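Local structure of lactate Dehydrogenase (Cryptosporidium parvum, 2FN7) at residues Ile10-Ile15 with Val31-Ile36; Ile77-Ile82 with Ile118-Pro123; Asp88-Leu93 with Ile218-Val223. The protein probably catalyses the reversible, NAD-dependent interconversion of (S)-lactate and pyruvate. All blocks are in the same frame, centred on the assembly; numbering follows the deposited sequence. Where two conformers were deposited one is given.

Contact 1: Ile10-Ile15 with Val31-Ile36. With NAD (nicotinamide-adenine-dinucleotide), chain C.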
loop_
_atom_site.group_PDB
_atom_site.type_symbol
_atom_site.label_atom_id
_atom_site.label_comp_id
_atom_site.label_asym_id
_atom_site.label_seq_id
_atom_site.Cartn_x
_atom_site.Cartn_y
_atom_site.Cartn_z
ATOM N N ILE A 10 -12.897 -4.684 9.071
ATOM C CA ILE A 10 -13.842 -5.695 8.665
ATOM C C ILE A 10 -13.958 -5.697 7.166
ATOM O O ILE A 10 -14.649 -4.825 6.536
ATOM C CB ILE A 10 -15.201 -5.437 9.208
ATOM C CG1 ILE A 10 -15.082 -4.914 10.630
ATOM C CG2 ILE A 10 -15.998 -6.774 9.169
ATOM C CD1 ILE A 10 -14.131 -5.730 11.486
ATOM N N GLY A 11 -13.335 -6.714 6.590
ATOM C CA GLY A 11 -13.267 -6.860 5.152
ATOM C C GLY A 11 -11.817 -6.658 4.791
ATOM O O GLY A 11 -11.277 -5.565 4.962
ATOM N N SER A 12 -11.166 -7.684 4.264
ATOM C CA SER A 12 -9.758 -7.632 3.931
ATOM C C SER A 12 -9.447 -7.782 2.495
ATOM O O SER A 12 -8.434 -8.381 2.122
ATOM C CB SER A 12 -9.025 -8.666 4.743
ATOM O OG SER A 12 -9.356 -8.447 6.130
ATOM N N GLY A 13 -10.331 -7.235 1.657
ATOM C CA GLY A 13 -10.025 -7.256 0.245
ATOM C C GLY A 13 -9.065 -6.117 -0.095
ATOM O O GLY A 13 -8.149 -5.778 0.670
ATOM N N GLN A 14 -9.288 -5.494 -1.244
ATOM C CA GLN A 14 -8.375 -4.435 -1.764
ATOM C C GLN A 14 -8.166 -3.278 -0.811
ATOM O O GLN A 14 -7.092 -3.011 -0.423
ATOM C CB GLN A 14 -8.888 -3.870 -3.092
ATOM C CG GLN A 14 -9.073 -4.909 -4.177
ATOM C CD GLN A 14 -7.731 -5.277 -4.851
ATOM O OE1 GLN A 14 -6.828 -5.926 -4.218
ATOM N NE2 GLN A 14 -7.575 -4.849 -6.138
ATOM N N ILE A 15 -9.228 -2.631 -0.384
ATOM C CA ILE A 15 -9.071 -1.484 0.500
ATOM C C ILE A 15 -8.584 -1.888 1.872
ATOM O O ILE A 15 -7.657 -1.245 2.423
ATOM C CB ILE A 15 -10.448 -0.722 0.639
ATOM C CG1 ILE A 15 -10.885 -0.165 -0.725
ATOM C CG2 ILE A 15 -10.362 0.302 1.778
ATOM C CD1 ILE A 15 -12.272 0.370 -0.653
ATOM N N VAL A 31 -3.519 -3.654 14.307
ATOM C CA VAL A 31 -4.602 -3.871 13.402
ATOM C C VAL A 31 -5.159 -5.295 13.457
ATOM O O VAL A 31 -4.373 -6.260 13.535
ATOM C CB VAL A 31 -4.120 -3.642 11.940
ATOM C CG1 VAL A 31 -5.240 -4.098 10.983
ATOM C CG2 VAL A 31 -3.731 -2.146 11.723
ATOM N N VAL A 32 -6.486 -5.431 13.383
ATOM C CA VAL A 32 -7.102 -6.747 13.304
ATOM C C VAL A 32 -7.847 -6.784 11.972
ATOM O O VAL A 32 -8.798 -6.068 11.756
ATOM C CB VAL A 32 -8.044 -6.994 14.446
ATOM C CG1 VAL A 32 -8.863 -8.215 14.145
ATOM C CG2 VAL A 32 -7.214 -7.144 15.737
ATOM N N LEU A 33 -7.347 -7.599 11.065
ATOM C CA LEU A 33 -7.879 -7.736 9.717
ATOM C C LEU A 33 -8.818 -8.990 9.711
ATOM O O LEU A 33 -8.365 -10.178 9.843
ATOM C CB LEU A 33 -6.677 -7.843 8.835
ATOM C CG LEU A 33 -6.467 -7.567 7.367
ATOM C CD1 LEU A 33 -7.123 -6.224 6.870
ATOM C CD2 LEU A 33 -4.910 -7.551 7.180
ATOM N N PHE A 34 -10.116 -8.687 9.643
ATOM C CA PHE A 34 -11.232 -9.642 9.684
ATOM C C PHE A 34 -11.896 -9.911 8.335
ATOM O O PHE A 34 -12.244 -8.994 7.608
ATOM C CB PHE A 34 -12.306 -9.130 10.638
ATOM C CG PHE A 34 -13.547 -10.014 10.724
ATOM C CD1 PHE A 34 -13.710 -10.944 11.814
ATOM C CD2 PHE A 34 -14.551 -9.925 9.760
ATOM C CE1 PHE A 34 -14.884 -11.775 11.919
ATOM C CE2 PHE A 34 -15.728 -10.733 9.836
ATOM C CZ PHE A 34 -15.908 -11.678 10.925
ATOM N N ASP A 35 -12.041 -11.174 7.974
ATOM C CA ASP A 35 -12.743 -11.504 6.767
ATOM C C ASP A 35 -13.405 -12.875 6.954
ATOM O O ASP A 35 -12.996 -13.657 7.829
ATOM C CB ASP A 35 -11.801 -11.520 5.577
ATOM C CG ASP A 35 -12.535 -11.229 4.271
ATOM O OD1 ASP A 35 -13.418 -12.034 3.855
ATOM O OD2 ASP A 35 -12.253 -10.157 3.644
ATOM N N ILE A 36 -14.420 -13.188 6.165
ATOM C CA ILE A 36 -15.043 -14.511 6.299
ATOM C C ILE A 36 -14.381 -15.436 5.305
ATOM O O ILE A 36 -14.595 -16.628 5.382
ATOM C CB ILE A 36 -16.509 -14.525 5.965
ATOM C CG1 ILE A 36 -16.696 -14.059 4.511
ATOM C CG2 ILE A 36 -17.255 -13.709 7.009
ATOM C CD1 ILE A 36 -18.105 -13.941 4.075
HETATM P PA NAD C . -13.154 -6.290 -2.248
HETATM O O1A NAD C . -11.826 -6.263 -2.698
HETATM O O2A NAD C . -14.091 -7.076 -2.993
HETATM O O5B NAD C . -13.309 -6.624 -0.790
HETATM C C5B NAD C . -14.524 -6.818 -0.029
HETATM C C4B NAD C . -14.070 -7.878 1.053
HETATM O O4B NAD C . -15.233 -8.114 1.770
HETATM C C3B NAD C . -13.669 -9.345 0.497
HETATM O O3B NAD C . -12.361 -9.725 0.874
HETATM C C2B NAD C . -14.708 -10.206 1.095
HETATM O O2B NAD C . -14.429 -11.555 1.434
HETATM C C1B NAD C . -15.085 -9.473 2.287
HETATM N N9A NAD C . -16.343 -9.831 2.840
HETATM C C8A NAD C . -17.525 -10.249 2.359
HETATM N N7A NAD C . -18.578 -10.546 2.904
HETATM C C5A NAD C . -18.111 -10.296 4.128
HETATM C C6A NAD C . -18.759 -10.402 5.385
HETATM N N6A NAD C . -20.024 -10.818 5.498
HETATM N N1A NAD C . -18.027 -10.050 6.504
HETATM C C2A NAD C . -16.718 -9.648 6.350
HETATM N N3A NAD C . -16.043 -9.545 5.244
HETATM C C4A NAD C . -16.783 -9.866 4.155
HETATM O O3 NAD C . -13.791 -4.731 -2.190
HETATM P PN NAD C . -12.963 -3.353 -2.066
HETATM O O1N NAD C . -12.369 -3.019 -3.307
HETATM O O2N NAD C . -12.079 -3.404 -0.873
HETATM O O5D NAD C . -14.244 -2.382 -1.741
HETATM C C5D NAD C . -14.896 -2.554 -0.519
HETATM C C4D NAD C . -16.201 -1.737 -0.516
HETATM O O4D NAD C . -15.838 -0.300 -0.459
HETATM C C3D NAD C . -17.114 -1.854 -1.772
HETATM O O3D NAD C . -18.435 -1.742 -1.283
HETATM C C2D NAD C . -16.710 -0.621 -2.622
HETATM O O2D NAD C . -17.780 -0.212 -3.537
HETATM C C1D NAD C . -16.486 0.387 -1.571
HETATM N N1N NAD C . -15.693 1.541 -1.920
HETATM C C2N NAD C . -16.168 2.671 -1.193
HETATM C C3N NAD C . -15.588 3.920 -1.393
HETATM C C7N NAD C . -15.998 5.224 -0.644
HETATM O O7N NAD C . -15.419 6.263 -0.957
HETATM N N7N NAD C . -16.802 5.078 0.451
HETATM C C4N NAD C . -14.508 4.123 -2.316
HETATM C C5N NAD C . -14.045 2.894 -3.037
HETATM C C6N NAD C . -14.583 1.599 -2.893
#
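Asp35 OD2 is gripped by two donors: the backbone N of Ser12 at 2.8 Å, meeting the anti side of the carboxylate in a nearly straight bond (168°), and the adenosine ribose hydroxyl O3B of NAD. The other oxygen, OD1, takes ribose O2B at 2.7 Å, so the carboxylate holds both hydroxyls of the sugar, while Ser12 N from the glycine-rich turn and Ala37 N help fix its rotation. With CG anti to the backbone N (chi1 -154°), the Asp35 carboxylate swings across to Ser12 from the end of its strand. A second backbone bond joins Gly11 N to Phe34 O at 2.7 Å; Ser12 OG adds a weak one to the same oxygen. This is the first beta-alpha-beta unit of the Rossmann fold: strand 6-10 lies parallel to strand 30-34, and Gly11, Gly13 and Gly16 fit the GxGxxG pattern. At the start of helix 14-25 the N-H groups turn to the pyrophosphate, Gln14 N to NAD O1A at 3.0 Å (174°) and Ile15 N to NAD O2N. Gly13, at the N-cap, brings its bare backbone up beside the adenosine ribose of NAD. Beyond the polar centre, Ile10 CG2 packs obliquely against Phe34 CD2 at 3.5 Å, and the Phe34 ring turns its edge to C2A of the adenine. Ser12 OG also rests against Leu33 CD1 at 3.2 Å.

Contact 2: Ile77-Ile82 with Ile118-Pro123. With NAD (nicotinamide-adenine-dinucleotide), chain C; LAC (lactic acid), chain D.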
loop_
_atom_site.group_PDB
_atom_site.type_symbol
_atom_site.label_atom_id
_atom_site.label_comp_id
_atom_site.label_asym_id
_atom_site.label_seq_id
_atom_site.Cartn_x
_atom_site.Cartn_y
_atom_site.Cartn_z
ATOM N N ILE A 77 -13.213 -0.113 10.988
ATOM C CA ILE A 77 -13.373 0.380 9.616
ATOM C C ILE A 77 -14.036 -0.772 8.854
ATOM O O ILE A 77 -13.489 -1.862 8.768
ATOM C CB ILE A 77 -12.019 0.743 8.977
ATOM C CG1 ILE A 77 -11.304 1.749 9.872
ATOM C CG2 ILE A 77 -12.184 1.332 7.614
ATOM C CD1 ILE A 77 -9.955 2.282 9.273
ATOM N N ILE A 78 -15.222 -0.522 8.320
ATOM C CA ILE A 78 -15.967 -1.523 7.583
ATOM C C ILE A 78 -15.852 -1.430 6.060
ATOM O O ILE A 78 -16.379 -0.483 5.452
ATOM C CB ILE A 78 -17.490 -1.455 7.960
ATOM C CG1 ILE A 78 -17.652 -1.391 9.477
ATOM C CG2 ILE A 78 -18.192 -2.667 7.383
ATOM C CD1 ILE A 78 -19.144 -1.250 9.954
ATOM N N THR A 79 -15.162 -2.383 5.451
ATOM C CA THR A 79 -15.015 -2.399 4.013
ATOM C C THR A 79 -15.717 -3.595 3.360
ATOM O O THR A 79 -15.729 -3.703 2.133
ATOM C CB THR A 79 -13.525 -2.525 3.583
ATOM O OG1 THR A 79 -13.135 -3.885 3.693
ATOM C CG2 THR A 79 -12.567 -1.702 4.507
ATOM N N ALA A 80 -16.269 -4.492 4.172
ATOM C CA ALA A 80 -16.915 -5.739 3.741
ATOM C C ALA A 80 -17.942 -5.517 2.722
ATOM O O ALA A 80 -18.814 -4.753 2.923
ATOM C CB ALA A 80 -17.545 -6.415 4.944
ATOM N N SER A 81 -17.899 -6.267 1.647
ATOM C CA SER A 81 -18.875 -6.076 0.605
ATOM C C SER A 81 -19.113 -7.336 -0.325
ATOM O O SER A 81 -18.182 -8.111 -0.502
ATOM C CB SER A 81 -18.344 -4.932 -0.258
ATOM O OG SER A 81 -19.065 -4.862 -1.501
ATOM N N ILE A 82 -20.274 -7.441 -0.995
ATOM C CA ILE A 82 -20.471 -8.521 -1.963
ATOM C C ILE A 82 -19.477 -8.309 -3.094
ATOM O O ILE A 82 -19.032 -7.196 -3.319
ATOM C CB ILE A 82 -21.914 -8.644 -2.511
ATOM C CG1 ILE A 82 -22.280 -7.406 -3.394
ATOM C CG2 ILE A 82 -22.835 -8.825 -1.340
ATOM C CD1 ILE A 82 -23.715 -7.527 -4.085
ATOM N N ILE A 118 -16.139 3.684 11.189
ATOM C CA ILE A 118 -16.057 4.403 9.931
ATOM C C ILE A 118 -16.474 3.422 8.826
ATOM O O ILE A 118 -15.763 2.412 8.596
ATOM C CB ILE A 118 -14.589 4.856 9.647
ATOM C CG1 ILE A 118 -14.032 5.782 10.750
ATOM C CG2 ILE A 118 -14.519 5.467 8.317
ATOM C CD1 ILE A 118 -12.452 6.066 10.566
ATOM N N CYS A 119 -17.595 3.698 8.141
ATOM C CA CYS A 119 -18.038 2.833 7.066
ATOM C C CYS A 119 -17.433 3.254 5.762
ATOM O O CYS A 119 -17.240 4.440 5.528
ATOM C CB CYS A 119 -19.533 2.894 6.882
ATOM S SG CYS A 119 -20.467 2.491 8.331
ATOM N N ILE A 120 -17.171 2.281 4.898
ATOM C CA ILE A 120 -16.619 2.521 3.558
ATOM C C ILE A 120 -17.452 1.824 2.508
ATOM O O ILE A 120 -17.502 2.207 1.319
ATOM C CB ILE A 120 -15.179 2.022 3.441
ATOM C CG1 ILE A 120 -14.332 2.715 4.550
ATOM C CG2 ILE A 120 -14.706 2.152 2.041
ATOM C CD1 ILE A 120 -12.961 2.514 4.437
ATOM N N THR A 121 -18.133 0.769 2.969
ATOM C CA THR A 121 -18.994 -0.063 2.147
ATOM C C THR A 121 -20.049 0.804 1.359
ATOM O O THR A 121 -20.787 1.617 1.944
ATOM C CB THR A 121 -19.728 -1.125 3.117
ATOM O OG1 THR A 121 -18.763 -2.003 3.737
ATOM C CG2 THR A 121 -20.783 -1.951 2.345
ATOM N N ASN A 122 -20.086 0.638 0.031
ATOM C CA ASN A 122 -21.075 1.322 -0.840
ATOM C C ASN A 122 -22.443 0.631 -0.821
ATOM O O ASN A 122 -22.506 -0.562 -0.472
ATOM C CB ASN A 122 -20.540 1.342 -2.248
ATOM C CG ASN A 122 -19.775 2.595 -2.515
ATOM O OD1 ASN A 122 -18.836 2.622 -3.326
ATOM N ND2 ASN A 122 -20.160 3.663 -1.811
ATOM N N PRO A 123 -23.557 1.359 -1.097
ATOM C CA PRO A 123 -23.617 2.808 -1.418
ATOM C C PRO A 123 -23.510 3.493 -0.057
ATOM O O PRO A 123 -24.409 3.425 0.839
ATOM C CB PRO A 123 -25.013 2.977 -2.085
ATOM C CG PRO A 123 -25.915 1.946 -1.394
ATOM C CD PRO A 123 -24.898 0.727 -1.263
HETATM P PA NAD C . -13.154 -6.290 -2.248
HETATM O O1A NAD C . -11.826 -6.263 -2.698
HETATM O O2A NAD C . -14.091 -7.076 -2.993
HETATM O O5B NAD C . -13.309 -6.624 -0.790
HETATM C C5B NAD C . -14.524 -6.818 -0.029
HETATM C C4B NAD C . -14.070 -7.878 1.053
HETATM O O4B NAD C . -15.233 -8.114 1.770
HETATM C C3B NAD C . -13.669 -9.345 0.497
HETATM O O3B NAD C . -12.361 -9.725 0.874
HETATM C C2B NAD C . -14.708 -10.206 1.095
HETATM O O2B NAD C . -14.429 -11.555 1.434
HETATM C C1B NAD C . -15.085 -9.473 2.287
HETATM N N9A NAD C . -16.343 -9.831 2.840
HETATM C C8A NAD C . -17.525 -10.249 2.359
HETATM N N7A NAD C . -18.578 -10.546 2.904
HETATM C C5A NAD C . -18.111 -10.296 4.128
HETATM C C6A NAD C . -18.759 -10.402 5.385
HETATM N N6A NAD C . -20.024 -10.818 5.498
HETATM N N1A NAD C . -18.027 -10.050 6.504
HETATM C C2A NAD C . -16.718 -9.648 6.350
HETATM N N3A NAD C . -16.043 -9.545 5.244
HETATM C C4A NAD C . -16.783 -9.866 4.155
HETATM O O3 NAD C . -13.791 -4.731 -2.190
HETATM P PN NAD C . -12.963 -3.353 -2.066
HETATM O O1N NAD C . -12.369 -3.019 -3.307
HETATM O O2N NAD C . -12.079 -3.404 -0.873
HETATM O O5D NAD C . -14.244 -2.382 -1.741
HETATM C C5D NAD C . -14.896 -2.554 -0.519
HETATM C C4D NAD C . -16.201 -1.737 -0.516
HETATM O O4D NAD C . -15.838 -0.300 -0.459
HETATM C C3D NAD C . -17.114 -1.854 -1.772
HETATM O O3D NAD C . -18.435 -1.742 -1.283
HETATM C C2D NAD C . -16.710 -0.621 -2.622
HETATM O O2D NAD C . -17.780 -0.212 -3.537
HETATM C C1D NAD C . -16.486 0.387 -1.571
HETATM N N1N NAD C . -15.693 1.541 -1.920
HETATM C C2N NAD C . -16.168 2.671 -1.193
HETATM C C3N NAD C . -15.588 3.920 -1.393
HETATM C C7N NAD C . -15.998 5.224 -0.644
HETATM O O7N NAD C . -15.419 6.263 -0.957
HETATM N N7N NAD C . -16.802 5.078 0.451
HETATM C C4N NAD C . -14.508 4.123 -2.316
HETATM C C5N NAD C . -14.045 2.894 -3.037
HETATM C C6N NAD C . -14.583 1.599 -2.893
HETATM C C LAC D . -15.380 5.674 -5.484
HETATM C CA LAC D . -16.004 4.412 -5.119
HETATM C CB LAC D . -16.596 3.462 -6.293
HETATM O O LAC D . -14.328 5.230 -6.178
HETATM O OHN LAC D . -17.090 4.762 -4.254
HETATM O OXT LAC D . -15.825 6.770 -5.374
#
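Ile78 O accepts two neighbouring backbone N-H groups, Ile120 N at 2.9 Å in the carbonyl plane and Thr121 N at 3.3 Å, the latter tilted out of that plane. Ile78 is also held through its N, which donates to Ile118 O at 3.0 Å, so the strands run in parallel register up to Cys119 and then part into two loops. Thr121 bridges those loops: its OG1 lies anti to its own carbonyl carbon (chi1 -63°) and from there donates to Ala80 O at 2.9 Å, coming from above the carbonyl plane. Among the apolar groups, Ile77 CG2 and Ile120 CD1 meet tightly at 3.5 Å, the methyls of two side chains that cross at a slant. Strands 75-78 and 116-119, joined through helix 94-111, form a beta-alpha-beta unit of the Rossmann domain, and NAD lies along their C-terminal ends. Ser81 N donates to the ring oxygen O4B of the adenosine ribose (3.2 Å), Ala80 CB sits against the adenine at N3A, and Asn122 N reaches O3D of the nicotinamide ribose in a fairly straight bond (163°). Asn122 precedes the cis peptide bond to Pro123 and is among the residues that bind lactate. Further out, Asn97 accepts from Ile82 N and bonds to Ser81 OG and Asn122 O, tying both loops to helix 94-111, while Thr79 OG1 is bonded to Gly11 O.

Contact 3: Asp88-Leu93 with Ile218-Val223. With LAC (lactic acid), chain D.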
loop_
_atom_site.group_PDB
_atom_site.type_symbol
_atom_site.label_atom_id
_atom_site.label_comp_id
_atom_site.label_asym_id
_atom_site.label_seq_id
_atom_site.Cartn_x
_atom_site.Cartn_y
_atom_site.Cartn_z
ATOM N N ASP A 88 -22.898 0.646 -13.231
ATOM C CA ASP A 88 -23.183 2.068 -13.532
ATOM C C ASP A 88 -23.395 2.940 -12.297
ATOM O O ASP A 88 -23.109 4.102 -12.328
ATOM C CB ASP A 88 -24.463 2.230 -14.415
ATOM C CG ASP A 88 -24.386 1.466 -15.753
ATOM O OD1 ASP A 88 -23.385 1.625 -16.513
ATOM O OD2 ASP A 88 -25.354 0.692 -16.059
ATOM N N ASP A 89 -23.918 2.360 -11.229
ATOM C CA ASP A 89 -24.223 3.095 -10.032
ATOM C C ASP A 89 -23.897 2.325 -8.750
ATOM O O ASP A 89 -24.316 1.164 -8.599
ATOM C CB ASP A 89 -25.686 3.394 -10.039
ATOM C CG ASP A 89 -26.072 4.359 -8.960
ATOM O OD1 ASP A 89 -26.151 3.997 -7.759
ATOM O OD2 ASP A 89 -26.299 5.552 -9.304
ATOM N N ARG A 90 -23.225 2.988 -7.817
ATOM C CA ARG A 90 -22.887 2.378 -6.564
ATOM C C ARG A 90 -24.092 1.740 -5.900
ATOM O O ARG A 90 -23.924 0.913 -5.052
ATOM C CB ARG A 90 -22.280 3.388 -5.595
ATOM C CG ARG A 90 -20.901 3.993 -5.985
ATOM C CD ARG A 90 -20.573 5.240 -5.059
ATOM N NE ARG A 90 -19.351 5.932 -5.498
ATOM C CZ ARG A 90 -19.307 6.860 -6.466
ATOM N NH1 ARG A 90 -20.430 7.228 -7.129
ATOM N NH2 ARG A 90 -18.141 7.445 -6.770
ATOM N N SER A 91 -25.300 2.087 -6.296
ATOM C CA SER A 91 -26.501 1.503 -5.711
ATOM C C SER A 91 -26.772 -0.001 -5.967
ATOM O O SER A 91 -27.477 -0.629 -5.211
ATOM C CB SER A 91 -27.718 2.246 -6.205
ATOM O OG SER A 91 -28.049 3.098 -5.166
ATOM N N GLU A 92 -26.252 -0.504 -7.071
ATOM C CA GLU A 92 -26.404 -1.876 -7.431
ATOM C C GLU A 92 -25.983 -2.823 -6.298
ATOM O O GLU A 92 -26.500 -3.923 -6.263
ATOM C CB GLU A 92 -25.604 -2.167 -8.690
ATOM C CG GLU A 92 -26.001 -1.222 -9.843
ATOM C CD GLU A 92 -24.961 -1.201 -10.979
ATOM O OE1 GLU A 92 -25.001 -0.243 -11.835
ATOM O OE2 GLU A 92 -24.102 -2.143 -11.011
ATOM N N LEU A 93 -25.122 -2.398 -5.371
ATOM C CA LEU A 93 -24.688 -3.250 -4.286
ATOM C C LEU A 93 -25.554 -3.096 -3.093
ATOM O O LEU A 93 -25.266 -3.705 -2.066
ATOM C CB LEU A 93 -23.279 -2.875 -3.815
ATOM C CG LEU A 93 -22.250 -2.787 -4.944
ATOM C CD1 LEU A 93 -20.913 -2.091 -4.402
ATOM C CD2 LEU A 93 -22.053 -4.195 -5.565
ATOM N N ILE A 218 -17.626 11.835 -11.582
ATOM C CA ILE A 218 -17.596 10.520 -12.065
ATOM C C ILE A 218 -16.168 9.965 -12.128
ATOM O O ILE A 218 -15.831 9.126 -13.008
ATOM C CB ILE A 218 -18.257 10.501 -13.420
ATOM C CG1 ILE A 218 -17.542 11.488 -14.319
ATOM C CG2 ILE A 218 -19.747 10.773 -13.254
ATOM C CD1 ILE A 218 -16.666 10.801 -15.274
ATOM N N ALA A 219 -15.331 10.451 -11.200
ATOM C CA ALA A 219 -13.937 10.028 -11.173
ATOM C C ALA A 219 -13.877 8.510 -10.900
ATOM O O ALA A 219 -12.980 7.839 -11.413
ATOM C CB ALA A 219 -13.170 10.793 -10.046
ATOM N N TRP A 220 -14.850 7.997 -10.133
ATOM C CA TRP A 220 -14.830 6.568 -9.797
ATOM C C TRP A 220 -14.810 5.683 -11.034
ATOM O O TRP A 220 -14.049 4.702 -11.085
ATOM C CB TRP A 220 -15.996 6.189 -8.898
ATOM C CG TRP A 220 -17.287 5.959 -9.631
ATOM C CD1 TRP A 220 -18.283 6.897 -9.848
ATOM C CD2 TRP A 220 -17.862 4.683 -10.019
ATOM N NE1 TRP A 220 -19.416 6.286 -10.297
ATOM C CE2 TRP A 220 -19.200 4.934 -10.416
ATOM C CE3 TRP A 220 -17.378 3.354 -10.056
ATOM C CZ2 TRP A 220 -20.078 3.902 -10.850
ATOM C CZ3 TRP A 220 -18.264 2.301 -10.491
ATOM C CH2 TRP A 220 -19.598 2.598 -10.880
ATOM N N LYS A 221 -15.592 6.028 -12.049
ATOM C CA LYS A 221 -15.647 5.200 -13.256
ATOM C C LYS A 221 -14.365 5.275 -14.019
ATOM O O LYS A 221 -13.985 4.325 -14.702
ATOM C CB LYS A 221 -16.803 5.616 -14.185
ATOM C CG LYS A 221 -18.129 5.793 -13.462
ATOM C CD LYS A 221 -19.379 6.079 -14.457
ATOM C CE LYS A 221 -20.723 6.163 -13.647
ATOM N NZ LYS A 221 -21.973 5.976 -14.466
ATOM N N GLU A 222 -13.677 6.402 -13.930
ATOM C CA GLU A 222 -12.390 6.524 -14.674
ATOM C C GLU A 222 -11.322 5.528 -14.160
ATOM O O GLU A 222 -10.533 4.943 -14.910
ATOM C CB GLU A 222 -11.818 7.953 -14.520
ATOM C CG GLU A 222 -10.801 8.297 -15.617
ATOM C CD GLU A 222 -9.972 9.524 -15.296
ATOM O OE1 GLU A 222 -9.061 9.835 -16.116
ATOM O OE2 GLU A 222 -10.209 10.157 -14.231
ATOM N N VAL A 223 -11.252 5.432 -12.847
ATOM C CA VAL A 223 -10.316 4.547 -12.237
ATOM C C VAL A 223 -10.841 3.103 -12.485
ATOM O O VAL A 223 -10.095 2.268 -13.022
ATOM C CB VAL A 223 -10.241 4.813 -10.716
ATOM C CG1 VAL A 223 -9.446 3.664 -10.003
ATOM C CG2 VAL A 223 -9.636 6.171 -10.477
HETATM C C LAC D . -15.380 5.674 -5.484
HETATM C CA LAC D . -16.004 4.412 -5.119
HETATM C CB LAC D . -16.596 3.462 -6.293
HETATM O O LAC D . -14.328 5.230 -6.178
HETATM O OHN LAC D . -17.090 4.762 -4.254
HETATM O OXT LAC D . -15.825 6.770 -5.374
HETATM O O HOH W 1 -22.742 6.265 -10.460
HETATM O O HOH W 2 -16.796 9.530 -8.506
#
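The guanidinium of Arg90 sits over one face of the Trp220 indole, with CZ 3.9 Å from the centroid of the five-membered ring in a cation-pi contact; Lys221 CG lies against the opposite face, offset toward the rim. The guanidinium and indole planes are far from parallel, 53° apart, so the group leans in with NH2 lowest, 3.1 Å from Trp220 CD1. NH1, near NE1, faces another donor and makes no bond there. The edge of the guanidinium serves the substrate: Arg90 NE donates to the lactate hydroxyl OHN and NH2 to the carboxylate oxygen OXT, both at 2.8 Å, the second almost dead straight (179°). An Arg90 chain extended from CG to NE carries the group that far from its short 3-10 segment. Water 2, at the edge of both flat groups, accepts from Arg90 NH2 and Trp220 N and fixes the guanidinium further. At the far rim of the indole, Trp220 CZ2 touches Asp88 O at 3.4 Å. That carbonyl also receives Lys221 NZ at 3.1 Å, on a lone pair in the carbonyl plane, and a hydrogen bond donated by water 1. Glu92 OE1 steadies the bend behind it by accepting Asp88 N (2.7 Å) and Asp89 N. Trp220 CB, 3.3 Å from lactate O, lines the pocket, where Arg153, Asn122 and His177 also bind the lactate, His177 being the predicted proton acceptor. A loop from the nucleotide-binding domain lying over the substrate, against a helix of the C-terminal domain, is the closed active-site loop characteristic of lactate dehydrogenases.

Overall arrangement
From the N terminus, contact 1 closes a short loop, with the rest of helix 14-25 and a brief connection between its segments. Contact 2 opens after it, in series, and spans helix 94-111; the two meet where Ile10, ending strand 6-10, bonds to Thr79 just beyond strand 75-78, its neighbour in the six-stranded parallel sheet, and both hold NAD. Contact 3 begins within the loop of contact 2, at 88-93, and ends far along the chain at 218-223, so the two cross. Arg90 packs against Asn122, both reaching the lactate. Contacts 1 and 2 stay inside the nucleotide-binding domain, while contact 3 ties it to the C-terminal domain, its centre about 22 Å from that of contact 1.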